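Local structure of neuraminidase (4K3Y) at residues L11-C16 against C199-G204; S169-Y174 against G191-F196. The protein is a neuraminidase-like surface protein of a bat influenza A virus, a calcium-binding beta-propeller whose role is not firmly established. One frame throughout, in Å; residues are numbered along the deposited sequence.

Contact 1: L11-C16 against C199-G204; sequences LGENLC and CYYTSG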
loop_
_atom_site.group_PDB
_atom_site.type_symbol
_atom_site.label_atom_id
_atom_site.label_comp_id
_atom_site.label_asym_id
_atom_site.label_seq_id
_atom_site.Cartn_x
_atom_site.Cartn_y
_atom_site.Cartn_z
ATOM N N LEU C 11 -14.756 -3.862 -24.653
ATOM C CA LEU C 11 -16.019 -4.131 -23.990
ATOM C C LEU C 11 -16.851 -5.124 -24.792
ATOM O O LEU C 11 -16.710 -5.214 -26.019
ATOM C CB LEU C 11 -16.811 -2.826 -23.835
ATOM C CG LEU C 11 -16.148 -1.642 -23.129
ATOM C CD1 LEU C 11 -16.992 -0.387 -23.301
ATOM C CD2 LEU C 11 -15.929 -1.935 -21.652
ATOM N N GLY C 12 -17.720 -5.855 -24.095
ATOM C CA GLY C 12 -18.673 -6.740 -24.741
ATOM C C GLY C 12 -19.589 -5.979 -25.683
ATOM O O GLY C 12 -20.039 -4.871 -25.380
ATOM N N GLU C 13 -19.859 -6.567 -26.840
ATOM C CA GLU C 13 -20.773 -5.950 -27.782
ATOM C C GLU C 13 -22.199 -6.146 -27.303
ATOM O O GLU C 13 -23.091 -5.341 -27.610
ATOM C CB GLU C 13 -20.581 -6.529 -29.185
ATOM C CG GLU C 13 -19.241 -6.171 -29.803
ATOM C CD GLU C 13 -19.097 -4.685 -30.076
ATOM O OE1 GLU C 13 -20.129 -4.025 -30.359
ATOM O OE2 GLU C 13 -17.951 -4.182 -30.006
ATOM N N ASN C 14 -22.411 -7.206 -26.530
ATOM C CA ASN C 14 -23.748 -7.488 -26.026
ATOM C C ASN C 14 -23.915 -7.371 -24.509
ATOM O O ASN C 14 -23.206 -8.016 -23.722
ATOM C CB ASN C 14 -24.260 -8.827 -26.562
ATOM C CG ASN C 14 -24.988 -8.673 -27.883
ATOM O OD1 ASN C 14 -25.621 -7.641 -28.146
ATOM N ND2 ASN C 14 -24.901 -9.692 -28.725
ATOM N N LEU C 15 -24.865 -6.530 -24.117
ATOM C CA LEU C 15 -25.175 -6.321 -22.711
ATOM C C LEU C 15 -25.855 -7.539 -22.105
ATOM O O LEU C 15 -26.668 -8.199 -22.765
ATOM C CB LEU C 15 -26.083 -5.095 -22.547
ATOM C CG LEU C 15 -25.399 -3.801 -22.107
ATOM C CD1 LEU C 15 -23.958 -3.737 -22.622
ATOM C CD2 LEU C 15 -26.178 -2.619 -22.607
ATOM N N CYS C 16 -25.515 -7.831 -20.850
ATOM C CA CYS C 16 -26.217 -8.856 -20.080
ATOM C C CYS C 16 -27.688 -8.480 -19.945
ATOM O O CYS C 16 -28.047 -7.301 -20.013
ATOM C CB CYS C 16 -25.617 -8.990 -18.684
ATOM S SG CYS C 16 -23.840 -9.366 -18.648
ATOM N N CYS C 199 -22.570 7.652 -19.877
ATOM C CA CYS C 199 -22.582 6.873 -21.095
ATOM C C CYS C 199 -22.353 5.390 -20.856
ATOM O O CYS C 199 -21.834 4.989 -19.815
ATOM C CB CYS C 199 -21.542 7.439 -22.071
ATOM S SG CYS C 199 -21.612 9.248 -22.282
ATOM N N TYR C 200 -22.749 4.580 -21.833
ATOM C CA TYR C 200 -22.397 3.165 -21.863
ATOM C C TYR C 200 -22.173 2.740 -23.307
ATOM O O TYR C 200 -22.615 3.410 -24.237
ATOM C CB TYR C 200 -23.478 2.310 -21.196
ATOM C CG TYR C 200 -24.821 2.326 -21.890
ATOM C CD1 TYR C 200 -25.729 3.361 -21.684
ATOM C CD2 TYR C 200 -25.191 1.290 -22.734
ATOM C CE1 TYR C 200 -26.961 3.363 -22.319
ATOM C CE2 TYR C 200 -26.413 1.287 -23.371
ATOM C CZ TYR C 200 -27.292 2.325 -23.159
ATOM O OH TYR C 200 -28.508 2.320 -23.787
ATOM N N TYR C 201 -21.470 1.636 -23.499
ATOM C CA TYR C 201 -21.249 1.105 -24.843
ATOM C C TYR C 201 -22.018 -0.194 -25.044
ATOM O O TYR C 201 -21.997 -1.084 -24.182
ATOM C CB TYR C 201 -19.751 0.843 -25.077
ATOM C CG TYR C 201 -19.433 0.193 -26.406
ATOM C CD1 TYR C 201 -19.312 0.963 -27.556
ATOM C CD2 TYR C 201 -19.259 -1.187 -26.516
ATOM C CE1 TYR C 201 -19.028 0.387 -28.779
ATOM C CE2 TYR C 201 -18.974 -1.778 -27.742
ATOM C CZ TYR C 201 -18.858 -0.983 -28.872
ATOM O OH TYR C 201 -18.575 -1.537 -30.108
ATOM N N THR C 202 -22.706 -0.297 -26.174
ATOM C CA THR C 202 -23.168 -1.598 -26.630
ATOM C C THR C 202 -23.517 -1.537 -28.110
ATOM O O THR C 202 -23.865 -0.466 -28.613
ATOM C CB THR C 202 -24.370 -2.095 -25.810
ATOM O OG1 THR C 202 -24.643 -3.466 -26.134
ATOM C CG2 THR C 202 -25.597 -1.229 -26.081
ATOM N N SER C 203 -23.395 -2.679 -28.794
ATOM C CA SER C 203 -23.821 -2.829 -30.194
ATOM C C SER C 203 -23.177 -1.820 -31.141
ATOM O O SER C 203 -23.826 -1.333 -32.073
ATOM C CB SER C 203 -25.352 -2.736 -30.312
ATOM O OG SER C 203 -25.995 -3.870 -29.751
ATOM N N GLY C 204 -21.911 -1.492 -30.892
ATOM C CA GLY C 204 -21.194 -0.579 -31.760
ATOM C C GLY C 204 -21.442 0.906 -31.540
ATOM O O GLY C 204 -20.798 1.744 -32.180
#
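Glu13 meets the 199-204 hairpin end with both its backbone and its side chain. Its carbonyl O takes two hydrogen bonds: Ser203 N lies in the carbonyl plane on a lone pair (2.9 Å to Glu13 O, N-H...O 152°), while Thr202 OG1 gives its proton from 42° above that plane (2.8 Å to Glu13 O). The side chain is bent at chi2, and OE2 accepts from the Tyr201 hydroxyl on its syn lone pair, Tyr201 OH to Glu13 OE2 2.7 Å. OE2 sits at the ring edge in its plane, yet the carboxylate stands 87° to the ring.

Apolar contacts lie beside the polar ones. At the root of the same tyrosine, Leu11 CD1 touches Tyr201 CB at 3.5 Å. Leu15 crosses Thr202 at about a right angle; Leu15 CD2 lies 3.8 Å from Thr202 CG2 and 4.0 Å from Tyr200 CE2. The Tyr200 hydroxyl is hydrogen-bonded to Glu270 O.

Backbone bonds from Asn14 and Cys16 to Gln332, and the Cys16-Cys331 disulfide, tie the arm to the loop between strands 315-322 and 335-343. The arrangement joins the N-terminal arm of a six-bladed propeller to the two-residue type I' turn, Ser203-Gly204, between the first two strands of another blade.

Contact 2: S169-Y174 against G191-F196; sequences SSHRLY and GFNFEF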
loop_
_atom_site.group_PDB
_atom_site.type_symbol
_atom_site.label_atom_id
_atom_site.label_comp_id
_atom_site.label_asym_id
_atom_site.label_seq_id
_atom_site.Cartn_x
_atom_site.Cartn_y
_atom_site.Cartn_z
ATOM N N SER C 169 -25.675 26.882 -24.839
ATOM C CA SER C 169 -24.596 25.933 -24.570
ATOM C C SER C 169 -24.096 25.271 -25.853
ATOM O O SER C 169 -24.895 24.867 -26.707
ATOM C CB SER C 169 -25.073 24.859 -23.588
ATOM O OG SER C 169 -26.354 24.369 -23.943
ATOM N N SER C 170 -22.777 25.162 -25.997
ATOM C CA SER C 170 -22.221 24.373 -27.092
ATOM C C SER C 170 -21.594 23.092 -26.547
ATOM O O SER C 170 -21.113 23.060 -25.411
ATOM C CB SER C 170 -21.215 25.189 -27.905
ATOM O OG SER C 170 -20.180 25.706 -27.087
ATOM N N HIS C 171 -21.614 22.030 -27.345
ATOM C CA HIS C 171 -21.068 20.744 -26.897
ATOM C C HIS C 171 -20.244 20.064 -27.989
ATOM O O HIS C 171 -20.562 20.152 -29.176
ATOM C CB HIS C 171 -22.197 19.837 -26.390
ATOM C CG HIS C 171 -23.120 20.530 -25.437
ATOM N ND1 HIS C 171 -22.853 20.646 -24.090
ATOM C CD2 HIS C 171 -24.279 21.198 -25.649
ATOM C CE1 HIS C 171 -23.821 21.329 -23.508
ATOM N NE2 HIS C 171 -24.699 21.677 -24.432
ATOM N N ARG C 172 -19.172 19.400 -27.580
ATOM C CA ARG C 172 -18.260 18.778 -28.527
ATOM C C ARG C 172 -17.926 17.335 -28.191
ATOM O O ARG C 172 -17.730 16.976 -27.026
ATOM C CB ARG C 172 -16.973 19.591 -28.623
ATOM C CG ARG C 172 -17.137 20.885 -29.396
ATOM C CD ARG C 172 -15.832 21.632 -29.449
ATOM N NE ARG C 172 -15.904 22.795 -30.325
ATOM C CZ ARG C 172 -14.852 23.545 -30.645
ATOM N NH1 ARG C 172 -13.652 23.235 -30.158
ATOM N NH2 ARG C 172 -14.997 24.596 -31.454
ATOM N N LEU C 173 -17.866 16.514 -29.232
ATOM C CA LEU C 173 -17.444 15.126 -29.109
ATOM C C LEU C 173 -15.926 15.008 -29.308
ATOM O O LEU C 173 -15.406 15.350 -30.362
ATOM C CB LEU C 173 -18.173 14.279 -30.149
ATOM C CG LEU C 173 -18.851 13.023 -29.618
ATOM C CD1 LEU C 173 -19.305 12.144 -30.774
ATOM C CD2 LEU C 173 -17.917 12.261 -28.679
ATOM N N TYR C 174 -15.214 14.533 -28.291
ATOM C CA TYR C 174 -13.765 14.373 -28.403
ATOM C C TYR C 174 -13.343 12.904 -28.486
ATOM O O TYR C 174 -13.827 12.058 -27.726
ATOM C CB TYR C 174 -13.034 15.068 -27.246
ATOM C CG TYR C 174 -12.960 16.575 -27.384
ATOM C CD1 TYR C 174 -14.022 17.381 -26.982
ATOM C CD2 TYR C 174 -11.830 17.193 -27.911
ATOM C CE1 TYR C 174 -13.971 18.753 -27.106
ATOM C CE2 TYR C 174 -11.771 18.573 -28.041
ATOM C CZ TYR C 174 -12.849 19.345 -27.634
ATOM O OH TYR C 174 -12.825 20.716 -27.747
ATOM N N GLY C 191 -31.546 24.416 -29.709
ATOM C CA GLY C 191 -32.857 24.291 -29.100
ATOM C C GLY C 191 -32.905 23.503 -27.806
ATOM O O GLY C 191 -33.950 23.462 -27.161
ATOM N N PHE C 192 -31.793 22.867 -27.429
ATOM C CA PHE C 192 -31.701 22.205 -26.121
ATOM C C PHE C 192 -30.334 22.334 -25.457
ATOM O O PHE C 192 -29.381 22.857 -26.043
ATOM C CB PHE C 192 -32.097 20.726 -26.203
ATOM C CG PHE C 192 -31.176 19.889 -27.048
ATOM C CD1 PHE C 192 -31.282 19.906 -28.430
ATOM C CD2 PHE C 192 -30.216 19.075 -26.464
ATOM C CE1 PHE C 192 -30.444 19.137 -29.216
ATOM C CE2 PHE C 192 -29.369 18.297 -27.248
ATOM C CZ PHE C 192 -29.485 18.330 -28.625
ATOM N N ASN C 193 -30.261 21.841 -24.223
ATOM C CA ASN C 193 -29.032 21.840 -23.431
ATOM C C ASN C 193 -28.624 20.394 -23.076
ATOM O O ASN C 193 -29.490 19.550 -22.818
ATOM C CB ASN C 193 -29.230 22.703 -22.179
ATOM C CG ASN C 193 -28.058 22.627 -21.216
ATOM O OD1 ASN C 193 -26.897 22.819 -21.606
ATOM N ND2 ASN C 193 -28.355 22.335 -19.943
ATOM N N PHE C 194 -27.318 20.110 -23.064
ATOM C CA PHE C 194 -26.829 18.737 -22.917
ATOM C C PHE C 194 -25.638 18.610 -21.952
ATOM O O PHE C 194 -24.496 18.373 -22.383
ATOM C CB PHE C 194 -26.441 18.187 -24.298
ATOM C CG PHE C 194 -26.345 16.686 -24.352
ATOM C CD1 PHE C 194 -27.494 15.906 -24.263
ATOM C CD2 PHE C 194 -25.111 16.047 -24.507
ATOM C CE1 PHE C 194 -27.425 14.507 -24.320
ATOM C CE2 PHE C 194 -25.037 14.656 -24.569
ATOM C CZ PHE C 194 -26.200 13.884 -24.472
ATOM N N GLU C 195 -25.895 18.757 -20.653
ATOM C CA GLU C 195 -24.807 18.734 -19.654
ATOM C C GLU C 195 -24.606 17.371 -19.000
ATOM O O GLU C 195 -25.540 16.575 -18.924
ATOM C CB GLU C 195 -25.045 19.782 -18.556
ATOM C CG GLU C 195 -25.198 21.211 -19.062
ATOM C CD GLU C 195 -23.874 21.888 -19.383
ATOM O OE1 GLU C 195 -22.826 21.510 -18.807
ATOM O OE2 GLU C 195 -23.892 22.817 -20.214
ATOM N N PHE C 196 -23.383 17.115 -18.535
ATOM C CA PHE C 196 -23.059 15.896 -17.770
ATOM C C PHE C 196 -23.526 14.568 -18.358
ATOM O O PHE C 196 -24.135 13.776 -17.634
ATOM C CB PHE C 196 -23.663 15.991 -16.361
ATOM C CG PHE C 196 -23.530 17.336 -15.751
ATOM C CD1 PHE C 196 -22.268 17.874 -15.512
ATOM C CD2 PHE C 196 -24.653 18.079 -15.429
ATOM C CE1 PHE C 196 -22.124 19.133 -14.952
ATOM C CE2 PHE C 196 -24.521 19.345 -14.858
ATOM C CZ PHE C 196 -23.245 19.869 -14.624
#
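The His171 imidazole meets CB and the carbonyl O of Phe194 between neighbouring parts of a beta-propeller: strand 170-177 is the third strand of one four-stranded antiparallel blade, and 191-196 belongs to the link from that blade's outermost strand, 180-187, to strand 197-202, the first of the next. The link passes alongside the blade without a clear hydrogen bond between the two segments, and the contact rests on packing around the imidazole.

CB of His171 points toward the link, and chi1 of -48° places CG beside the backbone N, anti to the carbonyl carbon. The imidazole then lies with one face against Phe194. The methylene of Phe194 closes over the centre of the face: Phe194 CB is 3.9 Å from both His171 CD2 and NE2 and 4.0 Å from the ring centroid, only 13° off the normal, a CH-pi contact. Phe194 O lies over the same face toward CE1, 3.2 Å from His171 CE1; its approach to ND1 has too poor an angle for a hydrogen bond. At the ring edge, in its plane, His171 CE1 meets Glu195 OE2 at 3.6 Å, with ring and carboxylate planes 69° apart.

Glu195 forms a salt bridge with Arg143, a pairing that probably weakens the carboxylate's influence on the imidazole. Phe194 directs its own ring away, edge-to-face with Phe232, so it is the methylene and backbone that meet the histidine. Asn193 crosses His171 at about a right angle, and its side chain lies about 8 Å from the bound calcium. Beyond the blade's backbone pairing, which joins His171 to Leu187, the imidazole tip reaches back along its own segment: His171 NE2 makes a weak hydrogen bond of 3.2 Å to Ser169 OG, which is also bonded to Tyr166 O.

How the contacts relate
Contact 2 is buried beside a blade, whereas contact 1 is partly buried and has exposed residues among those that touch. They meet in the sequence: 191-196 leads into strand 197-202, whose far end and turn supply one side of contact 1, and the two centres are 23 Å apart. Both also involve the preceding blade, contact 2 through strand 170-177 and contact 1 through Tyr201 resting on Asn152 of strand 150-152. Contact 1 links residues far apart in sequence by clear hydrogen bonds with apolar packing beside them. Contact 2 joins parts of the chain only 17 residues apart, by an aromatic face against a methylene and a carbonyl.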